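Local coordinates for bifunctional enzyme IspD/IspF (Campylobacter jejuni, PDB 1W55), which catalyses two steps of isoprenoid precursor synthesis, transferring the cytidylyl group of CTP to methylerythritol phosphate and cyclising the phosphorylated product to methylerythritol cyclodiphosphate with release of CMP, at residues T205-F211 against N362-W368. Residues are numbered along the deposited sequence.
Sequences TPSFEIF and NLKYFDW
Where the IspD and IspF regions of the chain meet, residues 205-211, kinked at Phe208 (phi/psi -93/11), run antiparallel (161°) to 362-368 and lead into strand 210-224, the first of the IspF beta sheet, which pairs with the last, strand 354-365. At Asn362 the backbone is in the beta region (phi/psi -120/130) and its CA makes a CA-H...O contact of 3.4 Å with Phe211 O, while its amide ND2 reaches Ile210 O of a neighbouring subunit. Leu363 and Phe211 form an antiparallel hydrogen-bonded pair, CA atoms 5.0 Å apart: Phe211 N to Leu363 O is 2.7 Å and Leu363 N to Phe211 O 2.8 Å. Phe211 CB lies 4.3 Å from Leu363 CB. Lys364 lies beside Ile210 (CA-CA 4.7 Å), but its NZ leads away to a salt bridge with Glu209 of that same neighbour. By Tyr365 the segments have parted, and a water fills the gap, accepting from Tyr365 N (3.1 Å) and donating to Ser207 O (2.7 Å) and Glu209 O (2.6 Å). The Tyr365 ring (chi1 m) turns its face to the edge of Phe211 (also m) in an offset edge-to-face pair, centroids 5.5 Å apart, planes at 61°; Phe298 meets both rings. Pro206 CB packs 4.0 Å from Tyr365 CB, and Pro206 CG sits 3.6 Å from Phe366 O. Beyond Asp367, Trp368 hydrogen-bonds through NE1 to Arg27 O of the IspD region, and Pro206 CG lies 3.5 Å from Trp368 NE1.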
ATOM      1  N   THR A 205       0.141  14.506   7.143  1.00 39.88           N
ATOM      2  CA  THR A 205      -1.205  15.030   7.404  1.00 39.90           C
ATOM      3  C   THR A 205      -1.432  15.234   8.916  1.00 38.40           C
ATOM      4  O   THR A 205      -0.739  14.613   9.728  1.00 36.26           O
ATOM      5  CB  THR A 205      -2.256  14.082   6.819  1.00 39.99           C
ATOM      6  OG1 THR A 205      -2.038  12.764   7.341  1.00 41.62           O
ATOM      7  CG2 THR A 205      -2.034  13.917   5.313  1.00 41.61           C
ATOM      8  N   PRO A 206      -2.385  16.090   9.299  1.00 37.57           N
ATOM      9  CA  PRO A 206      -2.544  16.458  10.720  1.00 37.52           C
ATOM     10  C   PRO A 206      -2.953  15.254  11.557  1.00 36.30           C
ATOM     11  O   PRO A 206      -3.684  14.400  11.063  1.00 36.15           O
ATOM     12  CB  PRO A 206      -3.691  17.483  10.711  1.00 36.29           C
ATOM     13  CG  PRO A 206      -3.852  17.908   9.276  1.00 37.65           C
ATOM     14  CD  PRO A 206      -3.405  16.728   8.445  1.00 36.53           C
ATOM     15  N   SER A 207      -2.497  15.195  12.802  1.00 35.59           N
ATOM     16  CA  SER A 207      -2.951  14.145  13.708  1.00 35.18           C
ATOM     17  C   SER A 207      -4.447  14.272  14.042  1.00 33.22           C
ATOM     18  O   SER A 207      -5.104  15.306  13.769  1.00 31.73           O
ATOM     19  CB  SER A 207      -2.087  14.110  14.965  1.00 35.07           C
ATOM     20  OG  SER A 207      -2.518  15.054  15.929  1.00 36.90           O
ATOM     21  N   PHE A 208      -4.987  13.215  14.626  1.00 32.41           N
ATOM     22  CA  PHE A 208      -6.424  13.150  14.873  1.00 33.89           C
ATOM     23  C   PHE A 208      -6.815  13.656  16.246  1.00 32.20           C
ATOM     24  O   PHE A 208      -7.959  13.491  16.640  1.00 32.60           O
ATOM     25  CB  PHE A 208      -6.970  11.728  14.641  1.00 35.40           C
ATOM     26  CG  PHE A 208      -6.877  11.266  13.195  1.00 45.20           C
ATOM     27  CD1 PHE A 208      -6.292  10.039  12.876  1.00 56.30           C
ATOM     28  CD2 PHE A 208      -7.348  12.068  12.151  1.00 48.30           C
ATOM     29  CE1 PHE A 208      -6.189   9.615  11.532  1.00 60.04           C
ATOM     30  CE2 PHE A 208      -7.245  11.652  10.814  1.00 53.24           C
ATOM     31  CZ  PHE A 208      -6.669  10.425  10.510  1.00 55.90           C
ATOM     32  N   GLU A 209      -5.886  14.289  16.964  1.00 30.29           N
ATOM     33  CA  GLU A 209      -6.199  14.797  18.308  1.00 30.57           C
ATOM     34  C   GLU A 209      -7.359  15.766  18.288  1.00 29.25           C
ATOM     35  O   GLU A 209      -7.513  16.586  17.360  1.00 30.34           O
ATOM     36  CB  GLU A 209      -4.981  15.420  19.017  1.00 30.70           C
ATOM     37  CG  GLU A 209      -3.904  14.409  19.369  1.00 34.73           C
ATOM     38  CD  GLU A 209      -2.855  14.917  20.360  1.00 42.12           C
ATOM     39  OE1 GLU A 209      -2.251  14.080  21.079  1.00 43.60           O
ATOM     40  OE2 GLU A 209      -2.606  16.132  20.416  1.00 37.41           O
ATOM     41  N   ILE A 210      -8.192  15.650  19.308  1.00 26.78           N
ATOM     42  CA  ILE A 210      -9.351  16.512  19.441  1.00 27.23           C
ATOM     43  C   ILE A 210      -9.323  17.197  20.814  1.00 27.43           C
ATOM     44  O   ILE A 210      -9.104  16.539  21.832  1.00 25.74           O
ATOM     45  CB  ILE A 210     -10.668  15.715  19.185  1.00 26.59           C
ATOM     46  CG1 ILE A 210     -10.706  15.242  17.725  1.00 26.64           C
ATOM     47  CG2 ILE A 210     -11.902  16.556  19.513  1.00 21.20           C
ATOM     48  CD1 ILE A 210     -11.896  14.334  17.373  1.00 25.77           C
ATOM     49  N   PHE A 211      -9.533  18.516  20.818  1.00 26.89           N
ATOM     50  CA  PHE A 211      -9.417  19.324  22.029  1.00 27.40           C
ATOM     51  C   PHE A 211     -10.771  19.754  22.567  1.00 27.85           C
ATOM     52  O   PHE A 211     -11.625  20.236  21.805  1.00 27.08           O
ATOM     53  CB  PHE A 211      -8.565  20.565  21.748  1.00 27.71           C
ATOM     54  CG  PHE A 211      -7.135  20.254  21.453  1.00 26.49           C
ATOM     55  CD1 PHE A 211      -6.787  19.532  20.314  1.00 26.99           C
ATOM     56  CD2 PHE A 211      -6.131  20.697  22.307  1.00 25.63           C
ATOM     57  CE1 PHE A 211      -5.464  19.239  20.042  1.00 30.96           C
ATOM     58  CE2 PHE A 211      -4.805  20.411  22.042  1.00 30.49           C
ATOM     59  CZ  PHE A 211      -4.468  19.674  20.915  1.00 32.28           C
ATOM     60  N   ASN A 362     -15.819  20.797  20.798  1.00 30.37           N
ATOM     61  CA  ASN A 362     -14.721  19.928  20.401  1.00 30.07           C
ATOM     62  C   ASN A 362     -14.050  20.569  19.189  1.00 30.85           C
ATOM     63  O   ASN A 362     -14.723  20.978  18.239  1.00 29.42           O
ATOM     64  CB  ASN A 362     -15.216  18.511  20.071  1.00 30.62           C
ATOM     65  CG  ASN A 362     -15.079  17.542  21.249  1.00 32.28           C
ATOM     66  OD1 ASN A 362     -14.616  17.907  22.330  1.00 36.31           O
ATOM     67  ND2 ASN A 362     -15.466  16.297  21.031  1.00 26.02           N
ATOM     68  N   LEU A 363     -12.729  20.695  19.257  1.00 30.63           N
ATOM     69  CA  LEU A 363     -11.923  21.255  18.186  1.00 31.52           C
ATOM     70  C   LEU A 363     -10.994  20.167  17.665  1.00 32.36           C
ATOM     71  O   LEU A 363     -10.444  19.386  18.451  1.00 31.62           O
ATOM     72  CB  LEU A 363     -11.027  22.365  18.730  1.00 32.22           C
ATOM     73  CG  LEU A 363     -11.458  23.795  18.996  1.00 34.26           C
ATOM     74  CD1 LEU A 363     -10.177  24.605  19.361  1.00 26.99           C
ATOM     75  CD2 LEU A 363     -12.202  24.404  17.787  1.00 34.05           C
ATOM     76  N   LYS A 364     -10.809  20.136  16.349  1.00 32.28           N
ATOM     77  CA  LYS A 364      -9.786  19.297  15.728  1.00 32.21           C
ATOM     78  C   LYS A 364      -8.832  20.214  14.978  1.00 33.36           C
ATOM     79  O   LYS A 364      -9.095  21.414  14.856  1.00 33.99           O
ATOM     80  CB  LYS A 364     -10.421  18.325  14.743  1.00 31.51           C
ATOM     81  CG  LYS A 364     -11.005  19.011  13.531  1.00 29.21           C
ATOM     82  CD  LYS A 364     -11.706  18.042  12.613  1.00 33.18           C
ATOM     83  CE  LYS A 364     -12.371  18.788  11.465  1.00 38.23           C
ATOM     84  NZ  LYS A 364     -12.728  17.900  10.329  1.00 42.43           N
ATOM     85  N   TYR A 365      -7.738  19.652  14.474  1.00 32.67           N
ATOM     86  CA  TYR A 365      -6.832  20.400  13.605  1.00 33.33           C
ATOM     87  C   TYR A 365      -7.434  20.577  12.226  1.00 33.59           C
ATOM     88  O   TYR A 365      -7.984  19.637  11.649  1.00 33.54           O
ATOM     89  CB  TYR A 365      -5.478  19.696  13.473  1.00 31.15           C
ATOM     90  CG  TYR A 365      -4.703  19.621  14.761  1.00 29.63           C
ATOM     91  CD1 TYR A 365      -4.184  18.404  15.208  1.00 31.54           C
ATOM     92  CD2 TYR A 365      -4.463  20.759  15.526  1.00 28.83           C
ATOM     93  CE1 TYR A 365      -3.447  18.314  16.383  1.00 28.72           C
ATOM     94  CE2 TYR A 365      -3.732  20.681  16.724  1.00 29.56           C
ATOM     95  CZ  TYR A 365      -3.237  19.445  17.139  1.00 33.99           C
ATOM     96  OH  TYR A 365      -2.513  19.340  18.304  1.00 38.31           O
ATOM     97  N   PHE A 366      -7.295  21.780  11.692  1.00 35.25           N
ATOM     98  CA  PHE A 366      -7.732  22.059  10.338  1.00 36.79           C
ATOM     99  C   PHE A 366      -7.095  21.073   9.370  1.00 36.78           C
ATOM    100  O   PHE A 366      -5.879  20.883   9.366  1.00 35.14           O
ATOM    101  CB  PHE A 366      -7.365  23.498   9.931  1.00 37.88           C
ATOM    102  CG  PHE A 366      -7.664  23.800   8.485  1.00 40.49           C
ATOM    103  CD1 PHE A 366      -8.968  23.718   7.999  1.00 43.95           C
ATOM    104  CD2 PHE A 366      -6.637  24.125   7.600  1.00 44.05           C
ATOM    105  CE1 PHE A 366      -9.251  23.980   6.649  1.00 50.58           C
ATOM    106  CE2 PHE A 366      -6.904  24.399   6.253  1.00 43.06           C
ATOM    107  CZ  PHE A 366      -8.205  24.318   5.771  1.00 46.48           C
ATOM    108  N   ASP A 367      -7.927  20.460   8.544  1.00 39.76           N
ATOM    109  CA  ASP A 367      -7.466  19.506   7.557  1.00 43.80           C
ATOM    110  C   ASP A 367      -7.151  20.235   6.253  1.00 46.28           C
ATOM    111  O   ASP A 367      -8.017  20.395   5.378  1.00 45.83           O
ATOM    112  CB  ASP A 367      -8.529  18.433   7.335  1.00 45.83           C
ATOM    113  CG  ASP A 367      -8.133  17.421   6.286  1.00 49.33           C
ATOM    114  OD1 ASP A 367      -6.919  17.267   6.015  1.00 51.79           O
ATOM    115  OD2 ASP A 367      -8.981  16.724   5.689  1.00 60.21           O
ATOM    116  N   TRP A 368      -5.902  20.675   6.138  1.00 47.27           N
ATOM    117  CA  TRP A 368      -5.448  21.460   4.996  1.00 48.81           C
ATOM    118  C   TRP A 368      -5.355  20.616   3.712  1.00 52.37           C
ATOM    119  O   TRP A 368      -5.063  21.142   2.638  1.00 53.24           O
ATOM    120  CB  TRP A 368      -4.112  22.128   5.332  1.00 47.27           C
ATOM    121  CG  TRP A 368      -3.114  21.182   5.950  1.00 43.22           C
ATOM    122  CD1 TRP A 368      -2.753  21.107   7.272  1.00 36.28           C
ATOM    123  CD2 TRP A 368      -2.358  20.174   5.268  1.00 36.94           C
ATOM    124  NE1 TRP A 368      -1.814  20.115   7.447  1.00 37.98           N
ATOM    125  CE2 TRP A 368      -1.554  19.527   6.233  1.00 40.23           C
ATOM    126  CE3 TRP A 368      -2.270  19.753   3.928  1.00 40.96           C
ATOM    127  CZ2 TRP A 368      -0.681  18.480   5.905  1.00 38.38           C
ATOM    128  CZ3 TRP A 368      -1.412  18.704   3.604  1.00 37.07           C
ATOM    129  CH2 TRP A 368      -0.625  18.087   4.590  1.00 41.26           C
TER
HETATM  130  O   HOH W   1      -7.258  16.625  14.726  1.00 27.76           O